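Local coordinates for protein peptide methionine sulfoxide reductase MsrA (Treponema denticola ATCC 35405, PDB 5FA9) that probably repairs oxidised proteins by reducing methionine sulfoxide back to methionine, in a bifunctional MsrA-MsrB fusion that uses thioredoxin as reductant, at residues Ile5-Phe19 and Gln66-Pro78. The protein carries 2 engineered substitutions. Residues are numbered along the deposited sequence; the frame is centred on the assembly and turned at random.
Engineered in segment 5-19: Ser11 (natural residue Cys). With D1D ((4S,5S)-1,2-dithiane-4,5-diol), chain F.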
ATOM      1  N   ILE B   5       8.110   0.541  -3.724  1.00 32.17           N
ATOM      2  CA  ILE B   5       9.411   0.972  -4.217  1.00 32.71           C
ATOM      3  C   ILE B   5       9.649   0.337  -5.589  1.00 40.22           C
ATOM      4  O   ILE B   5       9.135  -0.745  -5.875  1.00 32.83           O
ATOM      5  CB  ILE B   5      10.542   0.594  -3.228  1.00 33.14           C
ATOM      6  CG1 ILE B   5      11.879   1.209  -3.653  1.00 29.23           C
ATOM      7  CG2 ILE B   5      10.647  -0.918  -3.077  1.00 32.77           C
ATOM      8  CD1 ILE B   5      11.917   2.716  -3.555  1.00 36.46           C
ATOM      9  N   TYR B   6      10.412   1.014  -6.442  1.00 35.39           N
ATOM     10  CA  TYR B   6      10.648   0.526  -7.796  1.00 29.68           C
ATOM     11  C   TYR B   6      12.130   0.245  -8.024  1.00 36.32           C
ATOM     12  O   TYR B   6      12.971   1.131  -7.869  1.00 33.60           O
ATOM     13  CB  TYR B   6      10.130   1.536  -8.823  1.00 31.85           C
ATOM     14  CG  TYR B   6       8.628   1.730  -8.786  1.00 37.12           C
ATOM     15  CD1 TYR B   6       8.029   2.502  -7.797  1.00 41.92           C
ATOM     16  CD2 TYR B   6       7.810   1.140  -9.741  1.00 32.06           C
ATOM     17  CE1 TYR B   6       6.659   2.679  -7.759  1.00 35.36           C
ATOM     18  CE2 TYR B   6       6.439   1.313  -9.711  1.00 40.76           C
ATOM     19  CZ  TYR B   6       5.869   2.082  -8.718  1.00 42.97           C
ATOM     20  OH  TYR B   6       4.504   2.256  -8.687  1.00 49.38           O
ATOM     21  N   LEU B   7      12.442  -0.993  -8.396  1.00 34.02           N
ATOM     22  CA  LEU B   7      13.830  -1.425  -8.526  1.00 34.65           C
ATOM     23  C   LEU B   7      14.150  -1.968  -9.916  1.00 38.04           C
ATOM     24  O   LEU B   7      13.510  -2.905 -10.394  1.00 34.58           O
ATOM     25  CB  LEU B   7      14.149  -2.486  -7.471  1.00 30.26           C
ATOM     26  CG  LEU B   7      13.930  -2.071  -6.016  1.00 32.93           C
ATOM     27  CD1 LEU B   7      14.214  -3.232  -5.079  1.00 30.17           C
ATOM     28  CD2 LEU B   7      14.793  -0.869  -5.664  1.00 31.70           C
ATOM     29  N   ALA B   8      15.147  -1.369 -10.559  1.00 36.48           N
ATOM     30  CA  ALA B   8      15.634  -1.851 -11.845  1.00 35.62           C
ATOM     31  C   ALA B   8      16.993  -2.522 -11.674  1.00 40.93           C
ATOM     32  O   ALA B   8      17.983  -1.861 -11.364  1.00 37.59           O
ATOM     33  CB  ALA B   8      15.722  -0.710 -12.845  1.00 32.45           C
ATOM     34  N   GLY B   9      17.035  -3.836 -11.870  1.00 41.06           N
ATOM     35  CA  GLY B   9      18.263  -4.590 -11.700  1.00 41.14           C
ATOM     36  C   GLY B   9      18.493  -5.621 -12.788  1.00 53.23           C
ATOM     37  O   GLY B   9      18.782  -6.782 -12.500  1.00 49.37           O
ATOM     38  N   GLY B  10      18.363  -5.197 -14.041  1.00 47.87           N
ATOM     39  CA  GLY B  10      18.539  -6.093 -15.169  1.00 44.56           C
ATOM     40  C   GLY B  10      17.222  -6.662 -15.659  1.00 53.88           C
ATOM     41  O   GLY B  10      16.178  -6.024 -15.529  1.00 58.43           O
ATOM     42  N   SER B  11      17.278  -7.860 -16.234  1.00 45.67           N
ATOM     43  CA  SER B  11      16.081  -8.551 -16.705  1.00 50.63           C
ATOM     44  C   SER B  11      15.087  -8.733 -15.563  1.00 40.02           C
ATOM     45  O   SER B  11      15.392  -9.387 -14.565  1.00 37.91           O
ATOM     46  CB  SER B  11      16.450  -9.905 -17.316  1.00 47.27           C
ATOM     47  OG  SER B  11      15.298 -10.696 -17.553  1.00 48.56           O
ATOM     48  N   PHE B  12      13.897  -8.154 -15.710  1.00 44.11           N
ATOM     49  CA  PHE B  12      12.928  -8.129 -14.617  1.00 37.48           C
ATOM     50  C   PHE B  12      12.342  -9.503 -14.304  1.00 38.19           C
ATOM     51  O   PHE B  12      11.637  -9.666 -13.307  1.00 41.26           O
ATOM     52  CB  PHE B  12      11.794  -7.135 -14.913  1.00 39.75           C
ATOM     53  CG  PHE B  12      11.204  -7.249 -16.297  1.00 43.84           C
ATOM     54  CD1 PHE B  12      10.608  -8.422 -16.730  1.00 51.43           C
ATOM     55  CD2 PHE B  12      11.206  -6.157 -17.148  1.00 40.13           C
ATOM     56  CE1 PHE B  12      10.057  -8.513 -17.994  1.00 55.63           C
ATOM     57  CE2 PHE B  12      10.657  -6.241 -18.413  1.00 61.41           C
ATOM     58  CZ  PHE B  12      10.080  -7.420 -18.836  1.00 59.48           C
ATOM     59  N   TRP B  13      12.632 -10.485 -15.151  1.00 39.83           N
ATOM     60  CA  TRP B  13      12.178 -11.851 -14.914  1.00 38.54           C
ATOM     61  C   TRP B  13      12.783 -12.396 -13.627  1.00 35.30           C
ATOM     62  O   TRP B  13      12.078 -12.950 -12.783  1.00 40.87           O
ATOM     63  CB  TRP B  13      12.542 -12.756 -16.093  1.00 44.90           C
ATOM     64  CG  TRP B  13      11.768 -12.465 -17.342  1.00 49.14           C
ATOM     65  CD1 TRP B  13      10.599 -11.769 -17.437  1.00 47.90           C
ATOM     66  CD2 TRP B  13      12.106 -12.866 -18.675  1.00 51.75           C
ATOM     67  NE1 TRP B  13      10.188 -11.710 -18.747  1.00 52.12           N
ATOM     68  CE2 TRP B  13      11.097 -12.376 -19.527  1.00 54.04           C
ATOM     69  CE3 TRP B  13      13.165 -13.591 -19.231  1.00 48.26           C
ATOM     70  CZ2 TRP B  13      11.115 -12.586 -20.905  1.00 55.71           C
ATOM     71  CZ3 TRP B  13      13.181 -13.798 -20.598  1.00 49.82           C
ATOM     72  CH2 TRP B  13      12.163 -13.298 -21.419  1.00 54.72           C
ATOM     73  N   GLY B  14      14.092 -12.226 -13.481  1.00 31.84           N
ATOM     74  CA  GLY B  14      14.796 -12.704 -12.307  1.00 43.63           C
ATOM     75  C   GLY B  14      14.559 -11.831 -11.090  1.00 39.19           C
ATOM     76  O   GLY B  14      14.449 -12.332  -9.971  1.00 43.10           O
ATOM     77  N   VAL B  15      14.486 -10.522 -11.313  1.00 35.48           N
ATOM     78  CA  VAL B  15      14.262  -9.568 -10.233  1.00 33.25           C
ATOM     79  C   VAL B  15      12.926  -9.826  -9.540  1.00 40.17           C
ATOM     80  O   VAL B  15      12.849  -9.840  -8.311  1.00 41.95           O
ATOM     81  CB  VAL B  15      14.299  -8.118 -10.747  1.00 33.54           C
ATOM     82  CG1 VAL B  15      14.076  -7.143  -9.602  1.00 31.13           C
ATOM     83  CG2 VAL B  15      15.624  -7.836 -11.437  1.00 35.19           C
ATOM     84  N   GLU B  16      11.879 -10.042 -10.331  1.00 43.17           N
ATOM     85  CA  GLU B  16      10.565 -10.342  -9.778  1.00 45.13           C
ATOM     86  C   GLU B  16      10.559 -11.719  -9.124  1.00 41.77           C
ATOM     87  O   GLU B  16       9.969 -11.906  -8.060  1.00 42.90           O
ATOM     88  CB  GLU B  16       9.483 -10.273 -10.858  1.00 36.57           C
ATOM     89  CG  GLU B  16       8.080 -10.512 -10.320  1.00 48.89           C
ATOM     90  CD  GLU B  16       7.017 -10.471 -11.398  1.00 55.57           C
ATOM     91  OE1 GLU B  16       7.294 -10.920 -12.529  1.00 59.40           O
ATOM     92  OE2 GLU B  16       5.899  -9.990 -11.112  1.00 43.45           O
ATOM     93  N   GLY B  17      11.216 -12.677  -9.771  1.00 39.32           N
ATOM     94  CA  GLY B  17      11.306 -14.032  -9.256  1.00 40.17           C
ATOM     95  C   GLY B  17      11.971 -14.096  -7.895  1.00 40.87           C
ATOM     96  O   GLY B  17      11.652 -14.958  -7.076  1.00 40.37           O
ATOM     97  N   TYR B  18      12.901 -13.179  -7.655  1.00 41.89           N
ATOM     98  CA  TYR B  18      13.599 -13.109  -6.378  1.00 41.85           C
ATOM     99  C   TYR B  18      12.730 -12.474  -5.297  1.00 39.23           C
ATOM    100  O   TYR B  18      12.476 -13.081  -4.257  1.00 35.87           O
ATOM    101  CB  TYR B  18      14.908 -12.329  -6.526  1.00 39.79           C
ATOM    102  CG  TYR B  18      15.740 -12.280  -5.262  1.00 41.17           C
ATOM    103  CD1 TYR B  18      16.669 -13.272  -4.983  1.00 47.52           C
ATOM    104  CD2 TYR B  18      15.597 -11.240  -4.352  1.00 39.17           C
ATOM    105  CE1 TYR B  18      17.431 -13.233  -3.829  1.00 49.78           C
ATOM    106  CE2 TYR B  18      16.353 -11.192  -3.197  1.00 47.65           C
ATOM    107  CZ  TYR B  18      17.269 -12.190  -2.941  1.00 47.12           C
ATOM    108  OH  TYR B  18      18.024 -12.145  -1.792  1.00 45.76           O
ATOM    109  N   PHE B  19      12.279 -11.249  -5.552  1.00 35.68           N
ATOM    110  CA  PHE B  19      11.576 -10.461  -4.543  1.00 38.08           C
ATOM    111  C   PHE B  19      10.206 -11.023  -4.172  1.00 45.24           C
ATOM    112  O   PHE B  19       9.681 -10.726  -3.100  1.00 47.18           O
ATOM    113  CB  PHE B  19      11.425  -9.013  -5.016  1.00 42.48           C
ATOM    114  CG  PHE B  19      12.652  -8.177  -4.799  1.00 37.56           C
ATOM    115  CD1 PHE B  19      12.890  -7.581  -3.571  1.00 38.10           C
ATOM    116  CD2 PHE B  19      13.570  -7.989  -5.819  1.00 36.80           C
ATOM    117  CE1 PHE B  19      14.021  -6.813  -3.364  1.00 41.10           C
ATOM    118  CE2 PHE B  19      14.702  -7.222  -5.619  1.00 37.57           C
ATOM    119  CZ  PHE B  19      14.927  -6.634  -4.389  1.00 41.10           C
ATOM    120  N   GLN B  66      15.151  -0.918   4.240  1.00 33.19           N
ATOM    121  CA  GLN B  66      16.562  -1.236   4.415  1.00 36.18           C
ATOM    122  C   GLN B  66      16.878  -2.656   3.952  1.00 41.68           C
ATOM    123  O   GLN B  66      17.862  -2.881   3.246  1.00 33.24           O
ATOM    124  CB  GLN B  66      16.978  -1.057   5.879  1.00 31.04           C
ATOM    125  CG  GLN B  66      17.199   0.394   6.304  1.00 34.95           C
ATOM    126  CD  GLN B  66      15.960   1.255   6.141  1.00 39.90           C
ATOM    127  OE1 GLN B  66      14.859   0.862   6.531  1.00 34.19           O
ATOM    128  NE2 GLN B  66      16.133   2.437   5.559  1.00 36.87           N
ATOM    129  N   GLU B  67      16.041  -3.611   4.349  1.00 32.99           N
ATOM    130  CA  GLU B  67      16.239  -4.999   3.949  1.00 33.48           C
ATOM    131  C   GLU B  67      16.012  -5.178   2.451  1.00 29.48           C
ATOM    132  O   GLU B  67      16.751  -5.904   1.788  1.00 37.38           O
ATOM    133  CB  GLU B  67      15.315  -5.933   4.735  1.00 33.01           C
ATOM    134  CG  GLU B  67      15.436  -7.395   4.321  1.00 29.46           C
ATOM    135  CD  GLU B  67      14.629  -8.332   5.197  1.00 43.57           C
ATOM    136  OE1 GLU B  67      14.522  -9.527   4.847  1.00 41.78           O
ATOM    137  OE2 GLU B  67      14.106  -7.879   6.237  1.00 44.89           O
ATOM    138  N   LEU B  68      14.989  -4.511   1.922  1.00 31.02           N
ATOM    139  CA  LEU B  68      14.677  -4.590   0.498  1.00 38.80           C
ATOM    140  C   LEU B  68      15.830  -4.079  -0.360  1.00 36.41           C
ATOM    141  O   LEU B  68      16.153  -4.663  -1.394  1.00 36.99           O
ATOM    142  CB  LEU B  68      13.406  -3.803   0.181  1.00 33.85           C
ATOM    143  CG  LEU B  68      12.085  -4.434   0.620  1.00 39.03           C
ATOM    144  CD1 LEU B  68      10.919  -3.582   0.154  1.00 32.06           C
ATOM    145  CD2 LEU B  68      11.960  -5.851   0.081  1.00 35.77           C
ATOM    146  N   LEU B  69      16.448  -2.985   0.074  1.00 36.57           N
ATOM    147  CA  LEU B  69      17.589  -2.431  -0.640  1.00 38.73           C
ATOM    148  C   LEU B  69      18.813  -3.319  -0.447  1.00 35.90           C
ATOM    149  O   LEU B  69      19.686  -3.385  -1.312  1.00 39.57           O
ATOM    150  CB  LEU B  69      17.877  -1.003  -0.175  1.00 37.88           C
ATOM    151  CG  LEU B  69      16.813   0.029  -0.553  1.00 38.78           C
ATOM    152  CD1 LEU B  69      17.212   1.419  -0.082  1.00 35.70           C
ATOM    153  CD2 LEU B  69      16.566   0.016  -2.055  1.00 35.93           C
ATOM    154  N   ALA B  70      18.870  -3.998   0.694  1.00 26.60           N
ATOM    155  CA  ALA B  70      19.940  -4.951   0.961  1.00 34.08           C
ATOM    156  C   ALA B  70      19.838  -6.136   0.005  1.00 31.45           C
ATOM    157  O   ALA B  70      20.840  -6.583  -0.551  1.00 38.79           O
ATOM    158  CB  ALA B  70      19.894  -5.421   2.407  1.00 24.01           C
ATOM    159  N   HIS B  71      18.621  -6.642  -0.178  1.00 29.93           N
ATOM    160  CA  HIS B  71      18.365  -7.704  -1.144  1.00 38.82           C
ATOM    161  C   HIS B  71      18.709  -7.244  -2.554  1.00 32.13           C
ATOM    162  O   HIS B  71      19.284  -7.996  -3.342  1.00 47.07           O
ATOM    163  CB  HIS B  71      16.902  -8.156  -1.093  1.00 31.34           C
ATOM    164  CG  HIS B  71      16.570  -9.013   0.089  1.00 33.59           C
ATOM    165  ND1 HIS B  71      17.019 -10.310   0.217  1.00 40.35           N
ATOM    166  CD2 HIS B  71      15.822  -8.763   1.189  1.00 39.92           C
ATOM    167  CE1 HIS B  71      16.568 -10.819   1.349  1.00 41.43           C
ATOM    168  NE2 HIS B  71      15.839  -9.901   1.958  1.00 41.93           N
ATOM    169  N   TYR B  72      18.343  -6.005  -2.863  1.00 33.58           N
ATOM    170  CA  TYR B  72      18.565  -5.436  -4.187  1.00 35.36           C
ATOM    171  C   TYR B  72      20.047  -5.396  -4.549  1.00 46.51           C
ATOM    172  O   TYR B  72      20.441  -5.841  -5.627  1.00 37.27           O
ATOM    173  CB  TYR B  72      17.964  -4.030  -4.264  1.00 37.18           C
ATOM    174  CG  TYR B  72      18.307  -3.283  -5.532  1.00 45.59           C
ATOM    175  CD1 TYR B  72      17.764  -3.660  -6.753  1.00 35.17           C
ATOM    176  CD2 TYR B  72      19.163  -2.189  -5.505  1.00 35.90           C
ATOM    177  CE1 TYR B  72      18.073  -2.979  -7.914  1.00 33.37           C
ATOM    178  CE2 TYR B  72      19.475  -1.499  -6.661  1.00 38.49           C
ATOM    179  CZ  TYR B  72      18.928  -1.899  -7.862  1.00 38.26           C
ATOM    180  OH  TYR B  72      19.238  -1.217  -9.017  1.00 41.50           O
ATOM    181  N   PHE B  73      20.864  -4.869  -3.643  1.00 37.55           N
ATOM    182  CA  PHE B  73      22.303  -4.777  -3.873  1.00 39.88           C
ATOM    183  C   PHE B  73      22.961  -6.154  -3.870  1.00 43.76           C
ATOM    184  O   PHE B  73      24.051  -6.332  -4.415  1.00 38.80           O
ATOM    185  CB  PHE B  73      22.958  -3.878  -2.823  1.00 40.60           C
ATOM    186  CG  PHE B  73      22.921  -2.415  -3.169  1.00 42.50           C
ATOM    187  CD1 PHE B  73      21.859  -1.620  -2.772  1.00 42.42           C
ATOM    188  CD2 PHE B  73      23.950  -1.836  -3.896  1.00 36.88           C
ATOM    189  CE1 PHE B  73      21.823  -0.275  -3.091  1.00 40.84           C
ATOM    190  CE2 PHE B  73      23.920  -0.491  -4.217  1.00 38.21           C
ATOM    191  CZ  PHE B  73      22.855   0.290  -3.815  1.00 36.77           C
ATOM    192  N   ARG B  74      22.295  -7.124  -3.254  1.00 39.16           N
ATOM    193  CA  ARG B  74      22.813  -8.485  -3.183  1.00 34.57           C
ATOM    194  C   ARG B  74      22.771  -9.174  -4.547  1.00 46.12           C
ATOM    195  O   ARG B  74      23.644  -9.980  -4.872  1.00 45.65           O
ATOM    196  CB  ARG B  74      22.019  -9.300  -2.161  1.00 37.85           C
ATOM    197  CG  ARG B  74      22.332 -10.787  -2.160  1.00 46.70           C
ATOM    198  CD  ARG B  74      21.241 -11.574  -1.459  1.00 48.53           C
ATOM    199  NE  ARG B  74      21.670 -12.924  -1.108  1.00 47.08           N
ATOM    200  CZ  ARG B  74      20.916 -13.796  -0.445  1.00 53.80           C
ATOM    201  NH1 ARG B  74      19.693 -13.458  -0.060  1.00 49.24           N
ATOM    202  NH2 ARG B  74      21.385 -15.004  -0.166  1.00 72.95           N
ATOM    203  N   ILE B  75      21.765  -8.840  -5.348  1.00 39.95           N
ATOM    204  CA  ILE B  75      21.539  -9.533  -6.612  1.00 39.39           C
ATOM    205  C   ILE B  75      21.997  -8.738  -7.834  1.00 38.88           C
ATOM    206  O   ILE B  75      21.746  -9.144  -8.968  1.00 43.57           O
ATOM    207  CB  ILE B  75      20.050  -9.888  -6.791  1.00 34.42           C
ATOM    208  CG1 ILE B  75      19.203  -8.616  -6.880  1.00 37.10           C
ATOM    209  CG2 ILE B  75      19.570 -10.772  -5.650  1.00 43.70           C
ATOM    210  CD1 ILE B  75      17.737  -8.878  -7.147  1.00 33.37           C
ATOM    211  N   ILE B  76      22.665  -7.611  -7.613  1.00 34.29           N
ATOM    212  CA  ILE B  76      23.153  -6.807  -8.731  1.00 38.23           C
ATOM    213  C   ILE B  76      24.622  -6.430  -8.584  1.00 40.21           C
ATOM    214  O   ILE B  76      25.206  -6.556  -7.508  1.00 48.22           O
ATOM    215  CB  ILE B  76      22.350  -5.498  -8.897  1.00 41.45           C
ATOM    216  CG1 ILE B  76      22.640  -4.546  -7.734  1.00 45.05           C
ATOM    217  CG2 ILE B  76      20.860  -5.782  -9.033  1.00 42.12           C
ATOM    218  CD1 ILE B  76      22.233  -3.119  -8.004  1.00 39.42           C
ATOM    219  N   ASP B  77      25.210  -5.970  -9.683  1.00 37.17           N
ATOM    220  CA  ASP B  77      26.522  -5.341  -9.655  1.00 38.43           C
ATOM    221  C   ASP B  77      26.336  -3.829  -9.741  1.00 44.24           C
ATOM    222  O   ASP B  77      26.089  -3.292 -10.820  1.00 47.56           O
ATOM    223  CB  ASP B  77      27.401  -5.846 -10.802  1.00 43.67           C
ATOM    224  CG  ASP B  77      28.807  -5.277 -10.759  1.00 52.97           C
ATOM    225  OD1 ASP B  77      29.204  -4.735  -9.706  1.00 49.86           O
ATOM    226  OD2 ASP B  77      29.519  -5.372 -11.781  1.00 67.29           O
ATOM    227  N   PRO B  78      26.451  -3.138  -8.597  1.00 50.28           N
ATOM    228  CA  PRO B  78      26.175  -1.699  -8.520  1.00 47.48           C
ATOM    229  C   PRO B  78      27.252  -0.833  -9.171  1.00 46.45           C
ATOM    230  O   PRO B  78      27.087   0.383  -9.247  1.00 50.79           O
ATOM    231  CB  PRO B  78      26.113  -1.439  -7.013  1.00 47.44           C
ATOM    232  CG  PRO B  78      26.998  -2.479  -6.424  1.00 48.52           C
ATOM    233  CD  PRO B  78      26.846  -3.698  -7.291  1.00 41.03           C
TER
HETATM  234  S1  D1D F 401      11.918  -7.995 -22.752  1.00104.65           S
HETATM  235  C1  D1D F 401      11.852  -9.006 -21.492  1.00 61.72           C
HETATM  236  C2  D1D F 401      13.256  -9.077 -20.701  1.00 64.79           C
HETATM  237  O2  D1D F 401      13.180  -9.957 -19.805  1.00 52.38           O
HETATM  238  C3  D1D F 401      14.569  -9.451 -21.745  1.00 77.79           C
HETATM  239  O3  D1D F 401      15.646  -9.363 -21.097  1.00 78.36           O
HETATM  240  C4  D1D F 401      14.641  -8.462 -23.018  1.00 81.77           C
HETATM  241  S4  D1D F 401      13.235  -8.374 -23.811  1.00117.93           S
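Leu7 and Phe19 meet Tyr72 where helix 66-74 packs on strand 5-8 and helix 12-19 in the alpha/beta MsrA domain. Strand 5-8 and helix 66-74 run nearly parallel (8°); strands 25-33 and 51-59 intervene in the chain. Packing is close around Gly9, which, with no side chain, brings its CA to 3.9 Å from Ile76 CG2. The Tyr72 ring carries Leu7 CD2 over one face, offset toward the rim, and Tyr72 OH donates to Ala8 O (2.7 Å) from above the carbonyl plane. With CG anti to the backbone N (chi1 -176°), Tyr18 reaches helix 66-74, and Ile75 CG2 sits over the centre of its ring in a CH-pi contact. The loop leading into helix 12-19 holds the predicted active-site position, here the engineered Ser11 in place of Cys, whose OG hydrogen-bonds the bound dithiane-diol. Toward the looser side, the partly exposed Arg74 gives Tyr18 OH a weak hydrogen bond from NH1 (2.7 Å, 124° at the hydrogen). Tyr18 OH also lies 2.9 Å from His71 ND1 in a hydrogen bond, while His71 NE2 donates to the anti lone pair of Glu67 OE1 (3.2 Å), which lies close to the imidazole plane.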